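Local coordinates for uncharacterized protein (Enterococcus faecalis, PDB 2QRU), which is of unknown function but has the alpha/beta-hydrolase fold and is probably a hydrolase, at residues 57-62 with 123-128; 249-254 with 261-266; 224-229 with 239-244. All coordinates share one frame; numbering follows the deposited sequence.

Contact 1 (57-62 with 123-128)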
loop_
_atom_site.group_PDB
_atom_site.type_symbol
_atom_site.label_atom_id
_atom_site.label_comp_id
_atom_site.label_asym_id
_atom_site.label_seq_id
_atom_site.Cartn_x
_atom_site.Cartn_y
_atom_site.Cartn_z
ATOM N N ASN A 57 -5.894 -6.050 18.466
ATOM C CA ASN A 57 -6.098 -4.694 18.971
ATOM C C ASN A 57 -7.476 -4.128 18.636
ATOM O O ASN A 57 -7.745 -2.935 18.816
ATOM C CB ASN A 57 -4.971 -3.790 18.489
ATOM C CG ASN A 57 -3.720 -3.958 19.323
ATOM O OD1 ASN A 57 -3.740 -3.720 20.544
ATOM N ND2 ASN A 57 -2.649 -4.426 18.699
ATOM N N GLY A 58 -8.363 -5.008 18.165
ATOM C CA GLY A 58 -9.764 -4.625 17.972
ATOM C C GLY A 58 -10.094 -4.042 16.616
ATOM O O GLY A 58 -11.146 -3.430 16.456
ATOM N N TYR A 59 -9.222 -4.253 15.630
ATOM C CA TYR A 59 -9.483 -3.802 14.262
ATOM C C TYR A 59 -9.753 -4.987 13.336
ATOM O O TYR A 59 -8.892 -5.831 13.134
ATOM C CB TYR A 59 -8.275 -2.997 13.725
ATOM C CG TYR A 59 -8.011 -1.765 14.540
ATOM C CD1 TYR A 59 -8.740 -0.592 14.316
ATOM C CD2 TYR A 59 -7.090 -1.783 15.587
ATOM C CE1 TYR A 59 -8.548 0.550 15.103
ATOM C CE2 TYR A 59 -6.874 -0.640 16.374
ATOM C CZ TYR A 59 -7.596 0.524 16.119
ATOM O OH TYR A 59 -7.380 1.628 16.908
ATOM N N THR A 60 -10.951 -5.022 12.779
ATOM C CA THR A 60 -11.275 -5.919 11.680
ATOM C C THR A 60 -10.468 -5.463 10.456
ATOM O O THR A 60 -10.514 -4.294 10.072
ATOM C CB THR A 60 -12.791 -5.882 11.377
ATOM O OG1 THR A 60 -13.507 -6.518 12.452
ATOM C CG2 THR A 60 -13.118 -6.595 10.057
ATOM N N VAL A 61 -9.732 -6.395 9.844
ATOM C CA VAL A 61 -8.887 -6.045 8.701
ATOM C C VAL A 61 -9.653 -6.262 7.401
ATOM O O VAL A 61 -10.262 -7.316 7.192
ATOM C CB VAL A 61 -7.570 -6.860 8.700
ATOM C CG1 VAL A 61 -6.748 -6.528 7.462
ATOM C CG2 VAL A 61 -6.746 -6.554 9.964
ATOM N N LEU A 62 -9.606 -5.245 6.548
ATOM C CA LEU A 62 -10.243 -5.304 5.223
ATOM C C LEU A 62 -9.116 -5.197 4.196
ATOM O O LEU A 62 -8.621 -4.106 3.942
ATOM C CB LEU A 62 -11.248 -4.149 5.068
ATOM C CG LEU A 62 -12.291 -4.068 6.194
ATOM C CD1 LEU A 62 -13.122 -2.814 6.097
ATOM C CD2 LEU A 62 -13.184 -5.321 6.215
ATOM N N THR A 123 -12.216 11.033 6.922
ATOM C CA THR A 123 -10.829 11.023 7.371
ATOM C C THR A 123 -10.485 9.744 8.180
ATOM O O THR A 123 -11.201 9.390 9.117
ATOM C CB THR A 123 -10.543 12.255 8.229
ATOM O OG1 THR A 123 -10.983 13.438 7.536
ATOM C CG2 THR A 123 -9.062 12.339 8.536
ATOM N N PRO A 124 -9.394 9.050 7.807
ATOM C CA PRO A 124 -8.952 7.900 8.616
ATOM C C PRO A 124 -8.592 8.364 10.023
ATOM O O PRO A 124 -8.198 9.519 10.197
ATOM C CB PRO A 124 -7.670 7.433 7.905
ATOM C CG PRO A 124 -7.839 7.962 6.450
ATOM C CD PRO A 124 -8.513 9.297 6.650
ATOM N N GLN A 125 -8.713 7.466 11.005
ATOM C CA GLN A 125 -8.303 7.750 12.373
ATOM C C GLN A 125 -6.778 7.775 12.473
ATOM O O GLN A 125 -6.218 8.525 13.285
ATOM C CB GLN A 125 -8.883 6.699 13.354
ATOM C CG GLN A 125 -8.620 7.019 14.845
ATOM C CD GLN A 125 -8.921 5.843 15.813
ATOM O OE1 GLN A 125 -8.758 4.654 15.475
ATOM N NE2 GLN A 125 -9.324 6.185 17.040
ATOM N N PHE A 126 -6.130 6.901 11.687
ATOM C CA PHE A 126 -4.678 6.773 11.694
ATOM C C PHE A 126 -4.211 6.050 10.446
ATOM O O PHE A 126 -5.023 5.441 9.714
ATOM C CB PHE A 126 -4.222 6.007 12.936
ATOM C CG PHE A 126 -4.738 4.590 12.982
ATOM C CD1 PHE A 126 -4.030 3.538 12.358
ATOM C CD2 PHE A 126 -5.911 4.306 13.677
ATOM C CE1 PHE A 126 -4.525 2.203 12.400
ATOM C CE2 PHE A 126 -6.416 3.017 13.728
ATOM C CZ PHE A 126 -5.724 1.948 13.091
ATOM N N LEU A 127 -2.907 6.092 10.239
ATOM C CA LEU A 127 -2.282 5.534 9.037
ATOM C C LEU A 127 -1.074 4.693 9.430
ATOM O O LEU A 127 -0.394 5.060 10.413
ATOM C CB LEU A 127 -1.796 6.664 8.141
ATOM C CG LEU A 127 -2.809 7.767 7.726
ATOM C CD1 LEU A 127 -2.051 8.869 6.989
ATOM C CD2 LEU A 127 -3.894 7.086 6.842
ATOM N N VAL A 128 -0.787 3.601 8.719
ATOM C CA VAL A 128 0.422 2.825 9.010
ATOM C C VAL A 128 1.118 2.624 7.666
ATOM O O VAL A 128 0.551 2.049 6.734
ATOM C CB VAL A 128 0.069 1.452 9.678
ATOM C CG1 VAL A 128 1.346 0.619 9.902
ATOM C CG2 VAL A 128 -0.714 1.657 10.998
#
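The backbones of 57-62 and 123-128 stay well apart at Y59 and Q125, whose CA atoms are 11.8 Å from each other, so the contact is made by long side chains alone. The gap reflects the sheet order. Strands 28-33 and 98-103 lie between strand 59-64 and strand 127-130. Y59 and F126 reach toward each other from opposite directions and meet as an offset edge-to-face pair. The edge of F126 points at a face of Y59. Their centroids are 5.2 Å apart and their planes are 78° apart. The approach falls near the rim of the tyrosine ring, on the side of its hydroxyl. Y59 CE1 is 3.5 Å from F126 CE2, and F126 CZ is 3.8 Å from Y59 CZ. The phenylalanine gets there with CG between its own backbone N and carbonyl carbon (chi1 63°). Q125 adds a smaller touch from an extended chain. Its OE1 lies at the edge of the Y59 ring, 3.6 Å from Y59 OH. V30 of strand 28-33 touches both rings. R274, the last residue of the chain, also touches both. Strand 59-64 starts directly after a Schellman motif. G58, with positive phi, is its C-prime residue and ends helix 48-55. The turn thus leads straight into the residue that makes the ring contact. This is plain packing where strands 59-64 and 127-130 begin, inside the central sheet of an alpha/beta-hydrolase fold. The chemistry is mainly apolar and aromatic. The buried pair joins the beginning of strand 59-64 to the segment leading into strand 127-130, two strands that are not neighbours in the sheet. The edge-to-face arrangement probably lets the slightly positive rim of F126 face the pi cloud of Y59.

Contact 2 (249-254 with 261-266). With PO4 (phosphate ion), chain B.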
loop_
_atom_site.group_PDB
_atom_site.type_symbol
_atom_site.label_atom_id
_atom_site.label_comp_id
_atom_site.label_asym_id
_atom_site.label_seq_id
_atom_site.Cartn_x
_atom_site.Cartn_y
_atom_site.Cartn_z
ATOM N N HIS A 249 14.247 -3.861 1.102
ATOM C CA HIS A 249 12.979 -3.140 0.961
ATOM C C HIS A 249 11.763 -3.798 1.636
ATOM O O HIS A 249 11.141 -3.216 2.556
ATOM C CB HIS A 249 12.709 -2.929 -0.540
ATOM C CG HIS A 249 11.371 -2.322 -0.853
ATOM N ND1 HIS A 249 11.004 -1.067 -0.426
ATOM C CD2 HIS A 249 10.323 -2.795 -1.574
ATOM C CE1 HIS A 249 9.792 -0.790 -0.869
ATOM N NE2 HIS A 249 9.354 -1.827 -1.561
ATOM N N ASP A 250 11.399 -4.998 1.169
ATOM C CA ASP A 250 10.074 -5.525 1.504
ATOM C C ASP A 250 10.131 -6.368 2.750
ATOM O O ASP A 250 9.857 -7.576 2.708
ATOM C CB ASP A 250 9.492 -6.335 0.328
ATOM C CG ASP A 250 8.005 -6.650 0.505
ATOM O OD1 ASP A 250 7.267 -5.945 1.246
ATOM O OD2 ASP A 250 7.550 -7.620 -0.120
ATOM N N PHE A 251 10.497 -5.757 3.874
ATOM C CA PHE A 251 10.819 -6.615 5.033
ATOM C C PHE A 251 9.614 -7.284 5.713
ATOM O O PHE A 251 9.809 -8.152 6.589
ATOM C CB PHE A 251 11.738 -5.921 6.040
ATOM C CG PHE A 251 11.153 -4.659 6.634
ATOM C CD1 PHE A 251 10.190 -4.765 7.614
ATOM C CD2 PHE A 251 11.594 -3.386 6.222
ATOM C CE1 PHE A 251 9.643 -3.600 8.206
ATOM C CE2 PHE A 251 11.066 -2.238 6.829
ATOM C CZ PHE A 251 10.108 -2.355 7.810
ATOM N N LEU A 252 8.382 -6.947 5.279
ATOM C CA LEU A 252 7.205 -7.745 5.717
ATOM C C LEU A 252 7.251 -9.216 5.227
ATOM O O LEU A 252 6.507 -10.071 5.735
ATOM C CB LEU A 252 5.874 -7.090 5.328
ATOM C CG LEU A 252 5.491 -5.800 6.080
ATOM C CD1 LEU A 252 4.280 -5.284 5.408
ATOM C CD2 LEU A 252 5.173 -6.156 7.500
ATOM N N LYS A 253 8.135 -9.511 4.275
ATOM C CA LYS A 253 8.376 -10.911 3.861
ATOM C C LYS A 253 9.114 -11.714 4.927
ATOM O O LYS A 253 9.104 -12.969 4.903
ATOM C CB LYS A 253 9.175 -10.950 2.570
ATOM C CG LYS A 253 8.419 -10.466 1.358
ATOM C CD LYS A 253 9.205 -10.757 0.104
ATOM C CE LYS A 253 10.549 -10.026 0.107
ATOM N NZ LYS A 253 11.259 -10.212 -1.184
ATOM N N GLN A 254 9.753 -10.998 5.858
ATOM C CA GLN A 254 10.590 -11.638 6.900
ATOM C C GLN A 254 10.143 -11.299 8.311
ATOM O O GLN A 254 10.915 -10.737 9.100
ATOM C CB GLN A 254 12.065 -11.222 6.812
ATOM C CG GLN A 254 12.744 -11.297 5.498
ATOM C CD GLN A 254 14.033 -10.475 5.518
ATOM O OE1 GLN A 254 14.221 -9.575 4.696
ATOM N NE2 GLN A 254 14.907 -10.763 6.482
ATOM N N ILE A 261 10.530 -8.286 14.347
ATOM C CA ILE A 261 9.806 -8.604 15.587
ATOM C C ILE A 261 9.794 -7.393 16.510
ATOM O O ILE A 261 8.735 -7.031 17.045
ATOM C CB ILE A 261 10.346 -9.867 16.282
ATOM C CG1 ILE A 261 9.950 -11.080 15.453
ATOM C CG2 ILE A 261 9.732 -9.990 17.705
ATOM C CD1 ILE A 261 10.665 -12.361 15.849
ATOM N N THR A 262 10.943 -6.737 16.667
ATOM C CA THR A 262 11.011 -5.523 17.485
ATOM C C THR A 262 10.129 -4.385 16.943
ATOM O O THR A 262 9.392 -3.731 17.685
ATOM C CB THR A 262 12.454 -5.039 17.658
ATOM O OG1 THR A 262 13.191 -6.039 18.369
ATOM C CG2 THR A 262 12.489 -3.753 18.495
ATOM N N LEU A 263 10.199 -4.174 15.643
ATOM C CA LEU A 263 9.362 -3.185 15.004
ATOM C C LEU A 263 7.868 -3.494 15.249
ATOM O O LEU A 263 7.086 -2.574 15.545
ATOM C CB LEU A 263 9.683 -3.165 13.520
ATOM C CG LEU A 263 8.832 -2.205 12.713
ATOM C CD1 LEU A 263 9.185 -0.733 13.047
ATOM C CD2 LEU A 263 9.120 -2.576 11.305
ATOM N N PHE A 264 7.470 -4.769 15.165
ATOM C CA PHE A 264 6.050 -5.091 15.429
ATOM C C PHE A 264 5.636 -4.777 16.877
ATOM O O PHE A 264 4.497 -4.315 17.120
ATOM C CB PHE A 264 5.753 -6.540 15.088
ATOM C CG PHE A 264 5.414 -6.748 13.647
ATOM C CD1 PHE A 264 6.046 -6.011 12.639
ATOM C CD2 PHE A 264 4.433 -7.644 13.293
ATOM C CE1 PHE A 264 5.728 -6.217 11.301
ATOM C CE2 PHE A 264 4.102 -7.839 11.937
ATOM C CZ PHE A 264 4.777 -7.146 10.962
ATOM N N GLU A 265 6.554 -4.949 17.815
ATOM C CA GLU A 265 6.287 -4.560 19.216
ATOM C C GLU A 265 6.035 -3.046 19.292
ATOM O O GLU A 265 5.132 -2.604 20.000
ATOM C CB GLU A 265 7.444 -4.942 20.143
ATOM C CG GLU A 265 7.656 -6.421 20.228
ATOM C CD GLU A 265 8.916 -6.789 20.996
ATOM O OE1 GLU A 265 9.704 -5.877 21.364
ATOM O OE2 GLU A 265 9.112 -8.011 21.213
ATOM N N GLN A 266 6.843 -2.276 18.566
ATOM C CA GLN A 266 6.698 -0.804 18.494
ATOM C C GLN A 266 5.356 -0.404 17.902
ATOM O O GLN A 266 4.647 0.467 18.452
ATOM C CB GLN A 266 7.852 -0.161 17.726
ATOM C CG GLN A 266 9.174 -0.223 18.508
ATOM C CD GLN A 266 10.402 0.042 17.642
ATOM O OE1 GLN A 266 10.345 0.050 16.412
ATOM N NE2 GLN A 266 11.543 0.206 18.302
HETATM P P PO4 B . 6.645 -3.009 -3.992
HETATM O O1 PO4 B . 7.700 -1.912 -4.016
HETATM O O2 PO4 B . 6.898 -3.927 -5.181
HETATM O O3 PO4 B . 6.797 -3.893 -2.752
HETATM O O4 PO4 B . 5.275 -2.350 -4.015
#
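F251 sets its ring between its own backbone N and carbonyl carbon (chi1 60°), while L263 swings CG opposite its backbone N (chi1 178°), and the two side chains cross at about a right angle. In this alpha/beta-hydrolase fold they tie helix 258-272 to the loop in which H249 lies. L263 CD2 comes tight against the F251 ring, 3.3 Å from F251 CE1 and 3.6 Å from F251 CZ. One step along each segment, L252 meets F264 in a second apolar contact. Here L252 CD2 lies in the plane of the F264 ring, at its edge, 3.6 Å from F264 CZ. The methyl therefore meets the rim of the ring and not its face. Residues 251-253 form a 3-10 turn, held by K253 N to D250 O and Q254 N to F251 O. From this turn F251 reaches L263 and L252 reaches F264. L50 of helix 48-55 touches both L252 and F264. Strand residues V244 and T216 touch both F251 and L263.

H249 lies at the other end of the loop segment. Its ND1 is hydrogen-bonded to D221 and its NE2 to S104, consistent with a Ser-His-Asp catalytic triad. A phosphate ion, probably from the crystallisation liquor, is bound by H249. It is also bonded to the backbone N atoms of G36, G37 and A105, which is consistent with an oxyanion hole. H249 NE2 donates to phosphate O1 at 3.0 Å, with a bent N-H...O angle of 137°.

Contact 3 (224-229 with 239-244)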
loop_
_atom_site.group_PDB
_atom_site.type_symbol
_atom_site.label_atom_id
_atom_site.label_comp_id
_atom_site.label_asym_id
_atom_site.label_seq_id
_atom_site.Cartn_x
_atom_site.Cartn_y
_atom_site.Cartn_z
ATOM N N VAL A 224 12.928 2.002 -2.733
ATOM C CA VAL A 224 12.342 3.299 -2.406
ATOM C C VAL A 224 13.281 3.985 -1.402
ATOM O O VAL A 224 13.583 3.387 -0.359
ATOM C CB VAL A 224 10.947 3.110 -1.717
ATOM C CG1 VAL A 224 10.336 4.464 -1.304
ATOM C CG2 VAL A 224 9.989 2.283 -2.602
ATOM N N PRO A 225 13.761 5.212 -1.707
ATOM C CA PRO A 225 14.643 5.893 -0.756
ATOM C C PRO A 225 13.916 6.071 0.579
ATOM O O PRO A 225 12.773 6.558 0.605
ATOM C CB PRO A 225 14.947 7.241 -1.439
ATOM C CG PRO A 225 14.646 6.999 -2.901
ATOM C CD PRO A 225 13.559 6.005 -2.945
ATOM N N PHE A 226 14.553 5.671 1.684
ATOM C CA PHE A 226 13.817 5.710 2.965
ATOM C C PHE A 226 13.564 7.114 3.502
ATOM O O PHE A 226 12.778 7.288 4.446
ATOM C CB PHE A 226 14.377 4.710 4.011
ATOM C CG PHE A 226 15.525 5.216 4.858
ATOM C CD1 PHE A 226 16.629 5.878 4.302
ATOM C CD2 PHE A 226 15.517 4.960 6.225
ATOM C CE1 PHE A 226 17.701 6.274 5.142
ATOM C CE2 PHE A 226 16.590 5.321 7.066
ATOM C CZ PHE A 226 17.655 5.997 6.523
ATOM N N ARG A 227 14.135 8.126 2.823
ATOM C CA ARG A 227 13.739 9.509 3.143
ATOM C C ARG A 227 12.214 9.686 3.026
ATOM O O ARG A 227 11.613 10.581 3.672
ATOM C CB ARG A 227 14.471 10.516 2.254
ATOM C CG ARG A 227 14.159 10.350 0.755
ATOM C CD ARG A 227 14.670 11.562 -0.081
ATOM N NE ARG A 227 14.345 11.370 -1.501
ATOM C CZ ARG A 227 13.167 11.696 -2.068
ATOM N NH1 ARG A 227 12.176 12.271 -1.349
ATOM N NH2 ARG A 227 12.980 11.468 -3.380
ATOM N N TYR A 228 11.571 8.902 2.156
ATOM C CA TYR A 228 10.108 9.064 2.029
ATOM C C TYR A 228 9.407 8.721 3.338
ATOM O O TYR A 228 8.509 9.445 3.780
ATOM C CB TYR A 228 9.555 8.160 0.938
ATOM C CG TYR A 228 9.762 8.778 -0.449
ATOM C CD1 TYR A 228 8.965 9.835 -0.893
ATOM C CD2 TYR A 228 10.761 8.302 -1.281
ATOM C CE1 TYR A 228 9.157 10.428 -2.179
ATOM C CE2 TYR A 228 10.955 8.881 -2.587
ATOM C CZ TYR A 228 10.149 9.946 -3.010
ATOM O OH TYR A 228 10.350 10.492 -4.299
ATOM N N SER A 229 9.786 7.573 3.909
ATOM C CA SER A 229 9.153 7.182 5.163
ATOM C C SER A 229 9.533 8.109 6.314
ATOM O O SER A 229 8.749 8.290 7.232
ATOM C CB SER A 229 9.440 5.704 5.477
ATOM O OG SER A 229 8.750 4.878 4.546
ATOM N N SER A 239 3.070 11.990 14.514
ATOM C CA SER A 239 3.448 10.741 13.855
ATOM C C SER A 239 4.796 10.235 14.345
ATOM O O SER A 239 5.527 10.930 15.095
ATOM C CB SER A 239 3.398 10.912 12.309
ATOM O OG SER A 239 2.047 11.185 11.888
ATOM N N THR A 240 5.066 8.972 14.013
ATOM C CA THR A 240 6.257 8.274 14.466
ATOM C C THR A 240 6.964 7.665 13.250
ATOM O O THR A 240 6.310 7.092 12.368
ATOM C CB THR A 240 5.822 7.124 15.432
ATOM O OG1 THR A 240 5.256 7.699 16.624
ATOM C CG2 THR A 240 6.998 6.259 15.806
ATOM N N PHE A 241 8.293 7.804 13.208
ATOM C CA PHE A 241 9.108 7.089 12.215
ATOM C C PHE A 241 10.053 6.149 12.957
ATOM O O PHE A 241 10.798 6.581 13.870
ATOM C CB PHE A 241 9.933 8.031 11.361
ATOM C CG PHE A 241 10.964 7.320 10.543
ATOM C CD1 PHE A 241 10.571 6.525 9.465
ATOM C CD2 PHE A 241 12.329 7.452 10.835
ATOM C CE1 PHE A 241 11.533 5.817 8.692
ATOM C CE2 PHE A 241 13.308 6.744 10.058
ATOM C CZ PHE A 241 12.894 5.930 8.996
ATOM N N LYS A 242 10.012 4.876 12.583
ATOM C CA LYS A 242 10.904 3.872 13.150
ATOM C C LYS A 242 11.719 3.258 12.034
ATOM O O LYS A 242 11.173 2.624 11.144
ATOM C CB LYS A 242 10.118 2.772 13.908
ATOM C CG LYS A 242 9.298 3.265 15.113
ATOM C CD LYS A 242 10.219 3.870 16.123
ATOM C CE LYS A 242 9.523 4.086 17.444
ATOM N NZ LYS A 242 10.561 4.200 18.508
ATOM N N ALA A 243 13.025 3.478 12.049
ATOM C CA ALA A 243 13.885 2.849 11.051
ATOM C C ALA A 243 14.124 1.390 11.413
ATOM O O ALA A 243 14.141 1.022 12.600
ATOM C CB ALA A 243 15.215 3.566 10.969
ATOM N N VAL A 244 14.334 0.558 10.403
ATOM C CA VAL A 244 15.062 -0.692 10.622
ATOM C C VAL A 244 16.324 -0.590 9.781
ATOM O O VAL A 244 16.394 0.223 8.844
ATOM C CB VAL A 244 14.230 -1.952 10.296
ATOM C CG1 VAL A 244 12.925 -1.976 11.109
ATOM C CG2 VAL A 244 13.929 -2.044 8.832
#
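F241 is the first residue of 239-244 to touch 224-229, and it gives the largest share of the buried surface. Its CG lies opposite its backbone N (chi1 168°), which carries the ring out from the strand toward S229 of helix 227-235 and F226. F241 CD1 comes within 3.4 Å of S229 O, and F241 CE1 is 3.8 Å from S229 CB. The far end of the ring reaches F226, where F241 CZ is 3.9 Å from F226 CD2. The two phenylalanines cross at about a right angle. F226 CD2 lies near the plane of the F241 ring, at its edge. The polar atoms of S229 are held elsewhere, OG by N129 and O by S215.

This is the last beta-alpha-beta unit of the alpha/beta-hydrolase sheet: strand 213-218, helix 227-235 and edge strand 240-244. Next along the strand, K242 packs on L263 and Q266 of helix 258-272 instead. A243 returns to the contact. Its CB meets the edge of the F226 ring, 4.5 Å from F226 CE2. A243 N also lies 3.8 Å above the plane of the F241 ring, toward its rim. V244 turns away from 224-229 and packs on F251 and L263.

How the contacts relate
Contacts 1 and 3 involve the central mixed sheet; contact 2 packs a loop and helix 258-272 against it. Contact 1 closes first along the chain, then contact 3, then contact 2. Contacts 2 and 3 are direct neighbours, with centres 13 Å apart. They touch where strand 240-244 packs on helix 258-272. That strand thus has helix 227-235 and helix 258-272 as packing partners. Contact 1 stands apart, with its centre 18 Å from that of contact 2 and 20 Å from that of contact 3. Contact 2 holds H249, the probable catalytic histidine, and V224 of contact 3 packs on it, whereas contact 1 joins inner strands away from it.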